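Local coordinates for bradavidin 2 (Bradyrhizobium japonicum, PDB 4GGT), which probably binds biotin, as other members of the avidin family do, through a pocket at one end of an antiparallel beta barrel, at residues N73-W78 / S90-V96; A46-Y52 / V67-C72. All coordinates share one frame; numbering follows the deposited sequence.

Interaction 1. Residues N73-W78 / S90-V96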
loop_
_atom_site.group_PDB
_atom_site.type_symbol
_atom_site.label_atom_id
_atom_site.label_comp_id
_atom_site.label_asym_id
_atom_site.label_seq_id
_atom_site.Cartn_x
_atom_site.Cartn_y
_atom_site.Cartn_z
ATOM N N ASN A 73 0.223 -12.345 9.426
ATOM C CA ASN A 73 1.618 -12.716 9.138
ATOM C C ASN A 73 2.003 -12.457 7.685
ATOM O O ASN A 73 2.526 -13.315 6.954
ATOM C CB ASN A 73 1.941 -14.180 9.550
ATOM C CG ASN A 73 1.429 -14.534 10.946
ATOM O OD1 ASN A 73 0.636 -15.463 11.092
ATOM N ND2 ASN A 73 1.830 -13.788 11.944
ATOM N N SER A 74 1.737 -11.230 7.262
ATOM C CA SER A 74 2.090 -10.863 5.918
ATOM C C SER A 74 2.410 -9.391 5.865
ATOM O O SER A 74 1.935 -8.605 6.698
ATOM C CB SER A 74 0.995 -11.252 4.916
ATOM O OG SER A 74 -0.256 -10.762 5.280
ATOM N N PHE A 75 3.221 -9.050 4.885
ATOM C CA PHE A 75 3.400 -7.650 4.535
ATOM C C PHE A 75 3.590 -7.498 3.054
ATOM O O PHE A 75 4.027 -8.423 2.352
ATOM C CB PHE A 75 4.535 -6.996 5.341
ATOM C CG PHE A 75 5.878 -7.583 5.074
ATOM C CD1 PHE A 75 6.613 -7.159 3.972
ATOM C CD2 PHE A 75 6.418 -8.558 5.929
ATOM C CE1 PHE A 75 7.865 -7.709 3.691
ATOM C CE2 PHE A 75 7.698 -9.090 5.677
ATOM C CZ PHE A 75 8.416 -8.659 4.565
ATOM N N THR A 76 3.243 -6.317 2.565
ATOM C CA THR A 76 3.440 -5.978 1.148
ATOM C C THR A 76 4.243 -4.693 1.038
ATOM O O THR A 76 4.023 -3.779 1.819
ATOM C CB THR A 76 2.092 -5.819 0.496
ATOM O OG1 THR A 76 1.381 -7.041 0.696
ATOM C CG2 THR A 76 2.200 -5.518 -1.022
ATOM N N ARG A 77 5.141 -4.641 0.058
ATOM C CA ARG A 77 5.878 -3.424 -0.223
ATOM C C ARG A 77 5.501 -3.017 -1.624
ATOM O O ARG A 77 5.660 -3.838 -2.563
ATOM C CB ARG A 77 7.376 -3.674 -0.159
ATOM C CG ARG A 77 8.201 -2.372 -0.339
ATOM C CD ARG A 77 8.495 -2.064 -1.823
ATOM N NE ARG A 77 9.599 -2.831 -2.423
ATOM C CZ ARG A 77 9.486 -3.757 -3.371
ATOM N NH1 ARG A 77 8.301 -4.190 -3.847
ATOM N NH2 ARG A 77 10.588 -4.314 -3.821
ATOM N N TRP A 78 5.111 -1.746 -1.767
ATOM C CA TRP A 78 4.827 -1.182 -3.100
ATOM C C TRP A 78 5.953 -0.198 -3.432
ATOM O O TRP A 78 6.421 0.544 -2.560
ATOM C CB TRP A 78 3.525 -0.392 -3.063
ATOM C CG TRP A 78 2.247 -1.178 -3.025
ATOM C CD1 TRP A 78 1.417 -1.438 -4.073
ATOM C CD2 TRP A 78 1.614 -1.715 -1.856
ATOM N NE1 TRP A 78 0.308 -2.151 -3.655
ATOM C CE2 TRP A 78 0.401 -2.337 -2.289
ATOM C CE3 TRP A 78 1.951 -1.748 -0.494
ATOM C CZ2 TRP A 78 -0.471 -2.981 -1.394
ATOM C CZ3 TRP A 78 1.102 -2.388 0.406
ATOM C CH2 TRP A 78 -0.117 -3.007 -0.060
ATOM N N SER A 90 4.626 -1.399 -8.532
ATOM C CA SER A 90 4.752 -2.863 -8.513
ATOM C C SER A 90 4.773 -3.275 -7.039
ATOM O O SER A 90 5.164 -2.490 -6.194
ATOM C CB SER A 90 6.027 -3.349 -9.189
ATOM O OG SER A 90 7.206 -2.775 -8.608
ATOM N N TRP A 91 4.322 -4.483 -6.724
ATOM C CA TRP A 91 4.410 -4.887 -5.320
ATOM C C TRP A 91 4.941 -6.288 -5.132
ATOM O O TRP A 91 4.921 -7.082 -6.063
ATOM C CB TRP A 91 3.073 -4.709 -4.609
ATOM C CG TRP A 91 1.947 -5.366 -5.326
ATOM C CD1 TRP A 91 1.043 -4.759 -6.141
ATOM C CD2 TRP A 91 1.610 -6.772 -5.310
ATOM N NE1 TRP A 91 0.142 -5.688 -6.603
ATOM C CE2 TRP A 91 0.476 -6.928 -6.128
ATOM C CE3 TRP A 91 2.141 -7.903 -4.657
ATOM C CZ2 TRP A 91 -0.148 -8.176 -6.327
ATOM C CZ3 TRP A 91 1.547 -9.149 -4.872
ATOM C CH2 TRP A 91 0.403 -9.277 -5.694
ATOM N N THR A 92 5.411 -6.570 -3.919
ATOM C CA THR A 92 5.909 -7.891 -3.550
ATOM C C THR A 92 5.255 -8.144 -2.188
ATOM O O THR A 92 5.329 -7.284 -1.312
ATOM C CB THR A 92 7.438 -7.882 -3.425
ATOM O OG1 THR A 92 8.027 -7.575 -4.699
ATOM C CG2 THR A 92 7.985 -9.247 -2.920
ATOM N N LEU A 93 4.560 -9.281 -2.076
ATOM C CA LEU A 93 3.853 -9.719 -0.862
ATOM C C LEU A 93 4.664 -10.880 -0.292
ATOM O O LEU A 93 5.062 -11.791 -1.023
ATOM C CB LEU A 93 2.452 -10.225 -1.228
ATOM C CG LEU A 93 1.759 -11.125 -0.197
ATOM C CD1 LEU A 93 1.344 -10.273 1.005
ATOM C CD2 LEU A 93 0.562 -11.887 -0.810
ATOM N N PHE A 94 4.923 -10.835 1.007
ATOM C CA PHE A 94 5.496 -11.986 1.711
ATOM C C PHE A 94 4.513 -12.464 2.747
ATOM O O PHE A 94 3.956 -11.671 3.481
ATOM C CB PHE A 94 6.826 -11.620 2.353
ATOM C CG PHE A 94 8.016 -12.002 1.506
ATOM C CD1 PHE A 94 8.500 -11.137 0.530
ATOM C CD2 PHE A 94 8.582 -13.265 1.623
ATOM C CE1 PHE A 94 9.577 -11.500 -0.277
ATOM C CE2 PHE A 94 9.667 -13.645 0.824
ATOM C CZ PHE A 94 10.172 -12.744 -0.119
ATOM N N TYR A 95 4.244 -13.766 2.761
ATOM C CA TYR A 95 3.254 -14.313 3.679
ATOM C C TYR A 95 3.634 -15.735 4.011
ATOM O O TYR A 95 4.641 -16.234 3.525
ATOM C CB TYR A 95 1.834 -14.242 3.086
ATOM C CG TYR A 95 1.588 -15.088 1.846
ATOM C CD1 TYR A 95 2.297 -14.870 0.671
ATOM C CD2 TYR A 95 0.596 -16.082 1.846
ATOM C CE1 TYR A 95 2.055 -15.625 -0.469
ATOM C CE2 TYR A 95 0.347 -16.843 0.709
ATOM C CZ TYR A 95 1.086 -16.607 -0.440
ATOM O OH TYR A 95 0.862 -17.348 -1.580
ATOM N N VAL A 96 2.835 -16.333 4.882
ATOM C CA VAL A 96 2.964 -17.730 5.266
ATOM C C VAL A 96 1.724 -18.444 4.740
ATOM O O VAL A 96 0.607 -18.047 5.073
ATOM C CB VAL A 96 3.054 -17.880 6.801
ATOM C CG1 VAL A 96 3.416 -19.301 7.168
ATOM C CG2 VAL A 96 4.087 -16.914 7.384
HETATM O O HOH W 1 8.216 -4.404 -6.550
HETATM O O HOH W 2 10.626 -6.868 -5.015
#
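The carbonyl oxygen of Phe-75 takes the backbone N-H of Phe-94 at 2.9 Å, with 170° at the hydrogen, and Phe-94 O accepts Phe-75 N in return. Arg-77 and Thr-92 form the next such hydrogen-bonded pair, with Arg-77 N to Thr-92 O at 3.0 Å. With strand axes 4.8 Å apart and N-to-C directions at 165°, residues 74-78 and 90-95 are the antiparallel arms of one hairpin in the avidin beta barrel. Thr-76, Leu-93, Trp-78 and Trp-91 share one face. There CB of Trp-91 lies over the five-membered ring of Trp-78, 3.9 Å from its centroid and close to the normal, a CH-pi contact, while the two indoles meet obliquely. NE1 of Trp-78 is hydrogen-bonded to Asp-109 OD2; Asp-109 and, at the start of residues 73-78, Ser-74 are both seen to bind biotin in this protein, although this chain holds none. On the other face CB of Phe-94 sits above the Phe-75 ring, toward its rim. The Arg-77 chain, bent at chi2 and chi3, folds back across Thr-92, where one water accepts from NH2 at 2.8 Å and joins Thr-92 OG1 at 2.7 Å.

Interaction 2. Residues A46-Y52 / V67-C72; sequences ACQGIPY and VTFAQC
A disulfide joins Cys-47 SG to Cys-72 SG at 2.1 Å, its chi3 of 111° opened beyond a right angle. It ties the loop that leads into strand 51-59 to the 3-10 turn 70-72 that follows strand 62-69, so it clamps the entry and exit of one hairpin of the avidin barrel. Each sulfur lies beside its own backbone N, which turns the two CB-SG bonds toward each other, and Cys-47 CB also rests 4.0 Å from Phe-69 CB. Neighbouring Ala-46, seen to bind biotin in this protein, brings its methyl against the Cys-72 sulfur.

Deeper in, the Tyr-52 ring is packed on both faces. Over one lie Phe-69 CA, 3.8 Å from the centroid and 14° off the normal, a CH-pi contact, and the carbonyl oxygen of Thr-68; over the opposite face, within its own segment, comes Ile-50 CD1. The Phe-69 ring meets Tyr-52 obliquely with planes at 86°, its CD2 3.4 Å from Tyr-52 CD1, while Phe-45 meets Phe-69 edge-to-face. The Gln-71 amide is modelled at the rim of Tyr-52, but so close to the phenol oxygen that its placement is doubtful. At the base of the tyrosine side chain, Tyr-52 CB packs against Val-67 CG1 at 3.7 Å.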
loop_
_atom_site.group_PDB
_atom_site.type_symbol
_atom_site.label_atom_id
_atom_site.label_comp_id
_atom_site.label_asym_id
_atom_site.label_seq_id
_atom_site.Cartn_x
_atom_site.Cartn_y
_atom_site.Cartn_z
ATOM N N ALA A 46 -8.181 -12.612 5.763
ATOM C CA ALA A 46 -8.539 -12.466 7.173
ATOM C C ALA A 46 -8.282 -11.083 7.784
ATOM O O ALA A 46 -8.780 -10.769 8.872
ATOM C CB ALA A 46 -7.907 -13.611 8.022
ATOM N N CYS A 47 -7.532 -10.239 7.064
ATOM C CA CYS A 47 -7.187 -8.907 7.556
ATOM C C CYS A 47 -7.839 -7.827 6.715
ATOM O O CYS A 47 -7.552 -6.643 6.896
ATOM C CB CYS A 47 -5.667 -8.670 7.558
ATOM S SG CYS A 47 -4.843 -9.583 8.861
ATOM N N GLN A 48 -8.742 -8.222 5.827
ATOM C CA GLN A 48 -9.484 -7.223 5.081
ATOM C C GLN A 48 -10.314 -6.379 6.029
ATOM O O GLN A 48 -10.785 -6.855 7.067
ATOM C CB GLN A 48 -10.353 -7.889 4.016
ATOM C CG GLN A 48 -11.579 -8.641 4.548
ATOM C CD GLN A 48 -12.857 -7.808 4.574
ATOM O OE1 GLN A 48 -13.692 -7.945 5.489
ATOM N NE2 GLN A 48 -13.027 -6.952 3.578
ATOM N N GLY A 49 -10.489 -5.113 5.686
ATOM C CA GLY A 49 -11.337 -4.238 6.457
ATOM C C GLY A 49 -10.683 -3.682 7.697
ATOM O O GLY A 49 -11.307 -2.943 8.448
ATOM N N ILE A 50 -9.440 -4.056 7.962
ATOM C CA ILE A 50 -8.816 -3.452 9.109
ATOM C C ILE A 50 -7.719 -2.497 8.628
ATOM O O ILE A 50 -6.956 -2.841 7.705
ATOM C CB ILE A 50 -8.397 -4.456 10.239
ATOM C CG1 ILE A 50 -6.942 -4.737 10.262
ATOM C CG2 ILE A 50 -9.338 -5.662 10.410
ATOM C CD1 ILE A 50 -6.351 -3.990 11.362
ATOM N N PRO A 51 -7.707 -1.282 9.192
ATOM C CA PRO A 51 -6.708 -0.277 8.789
ATOM C C PRO A 51 -5.345 -0.565 9.409
ATOM O O PRO A 51 -5.258 -0.873 10.601
ATOM C CB PRO A 51 -7.308 1.031 9.305
ATOM C CG PRO A 51 -8.020 0.622 10.580
ATOM C CD PRO A 51 -8.639 -0.746 10.210
ATOM N N TYR A 52 -4.305 -0.537 8.573
ATOM C CA TYR A 52 -2.925 -0.710 9.026
ATOM C C TYR A 52 -2.085 0.476 8.644
ATOM O O TYR A 52 -2.363 1.136 7.634
ATOM C CB TYR A 52 -2.318 -1.948 8.415
ATOM C CG TYR A 52 -2.903 -3.230 8.944
ATOM C CD1 TYR A 52 -3.774 -3.987 8.161
ATOM C CD2 TYR A 52 -2.601 -3.672 10.237
ATOM C CE1 TYR A 52 -4.298 -5.150 8.618
ATOM C CE2 TYR A 52 -3.144 -4.849 10.730
ATOM C CZ TYR A 52 -3.985 -5.582 9.906
ATOM O OH TYR A 52 -4.538 -6.748 10.379
ATOM N N VAL A 67 3.096 -2.073 4.056
ATOM C CA VAL A 67 2.028 -2.283 4.997
ATOM C C VAL A 67 2.165 -3.696 5.592
ATOM O O VAL A 67 2.344 -4.657 4.857
ATOM C CB VAL A 67 0.654 -2.165 4.323
ATOM C CG1 VAL A 67 -0.469 -2.498 5.312
ATOM C CG2 VAL A 67 0.486 -0.723 3.749
ATOM N N THR A 68 2.077 -3.805 6.913
ATOM C CA THR A 68 2.140 -5.129 7.573
ATOM C C THR A 68 0.749 -5.484 8.099
ATOM O O THR A 68 0.145 -4.739 8.894
ATOM C CB THR A 68 3.225 -5.122 8.676
ATOM O OG1 THR A 68 4.478 -4.950 8.032
ATOM C CG2 THR A 68 3.228 -6.472 9.436
ATOM N N PHE A 69 0.188 -6.568 7.565
ATOM C CA PHE A 69 -1.153 -7.001 7.963
ATOM C C PHE A 69 -0.922 -7.939 9.148
ATOM O O PHE A 69 -0.677 -9.144 8.976
ATOM C CB PHE A 69 -1.882 -7.711 6.816
ATOM C CG PHE A 69 -1.991 -6.868 5.566
ATOM C CD1 PHE A 69 -1.025 -6.972 4.573
ATOM C CD2 PHE A 69 -3.015 -5.934 5.443
ATOM C CE1 PHE A 69 -1.108 -6.163 3.413
ATOM C CE2 PHE A 69 -3.118 -5.110 4.305
ATOM C CZ PHE A 69 -2.178 -5.231 3.301
ATOM N N ALA A 70 -0.923 -7.357 10.338
ATOM C CA ALA A 70 -0.268 -7.997 11.489
ATOM C C ALA A 70 -0.894 -9.328 11.853
ATOM O O ALA A 70 -0.160 -10.305 12.129
ATOM C CB ALA A 70 -0.250 -7.062 12.680
ATOM N N GLN A 71 -2.221 -9.385 11.823
ATOM C CA GLN A 71 -2.928 -10.594 12.279
ATOM C C GLN A 71 -2.816 -11.751 11.277
ATOM O O GLN A 71 -3.128 -12.898 11.602
ATOM C CB GLN A 71 -4.396 -10.267 12.615
ATOM C CG GLN A 71 -4.588 -9.426 13.898
ATOM C CD GLN A 71 -3.982 -8.030 13.822
ATOM O OE1 GLN A 71 -3.236 -7.611 14.723
ATOM N NE2 GLN A 71 -4.275 -7.308 12.743
ATOM N N CYS A 72 -2.331 -11.444 10.073
ATOM C CA CYS A 72 -2.204 -12.381 8.962
ATOM C C CYS A 72 -0.758 -12.780 8.629
ATOM O O CYS A 72 -0.525 -13.481 7.646
ATOM C CB CYS A 72 -2.877 -11.774 7.719
ATOM S SG CYS A 72 -4.669 -11.505 8.023
#

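How the interactions relate
Interaction 2 closes along the chain before interaction 1 opens, Cys-72 being followed directly by Asn-73. Their centres are 11 Å apart in one closed antiparallel sheet, where strands run in sequence order: 51-59, 62-69, 74-80, 86-95. The seam between the two contacts is the neighbouring pair 62-69 and 74-80, joined by probable hydrogen bonds from Phe-69 N to Ser-74 O (2.8 Å) and from Val-67 N to Thr-76 O (3.0 Å). The 3-10 turn 70-72, tethered by its disulfide to the 46-50 loop, is separated from strand 74-80 by Asn-73 alone. With Ala-46 in one contact and Ser-74 in the other, both supply residues seen to bind biotin, although this chain holds no ligand.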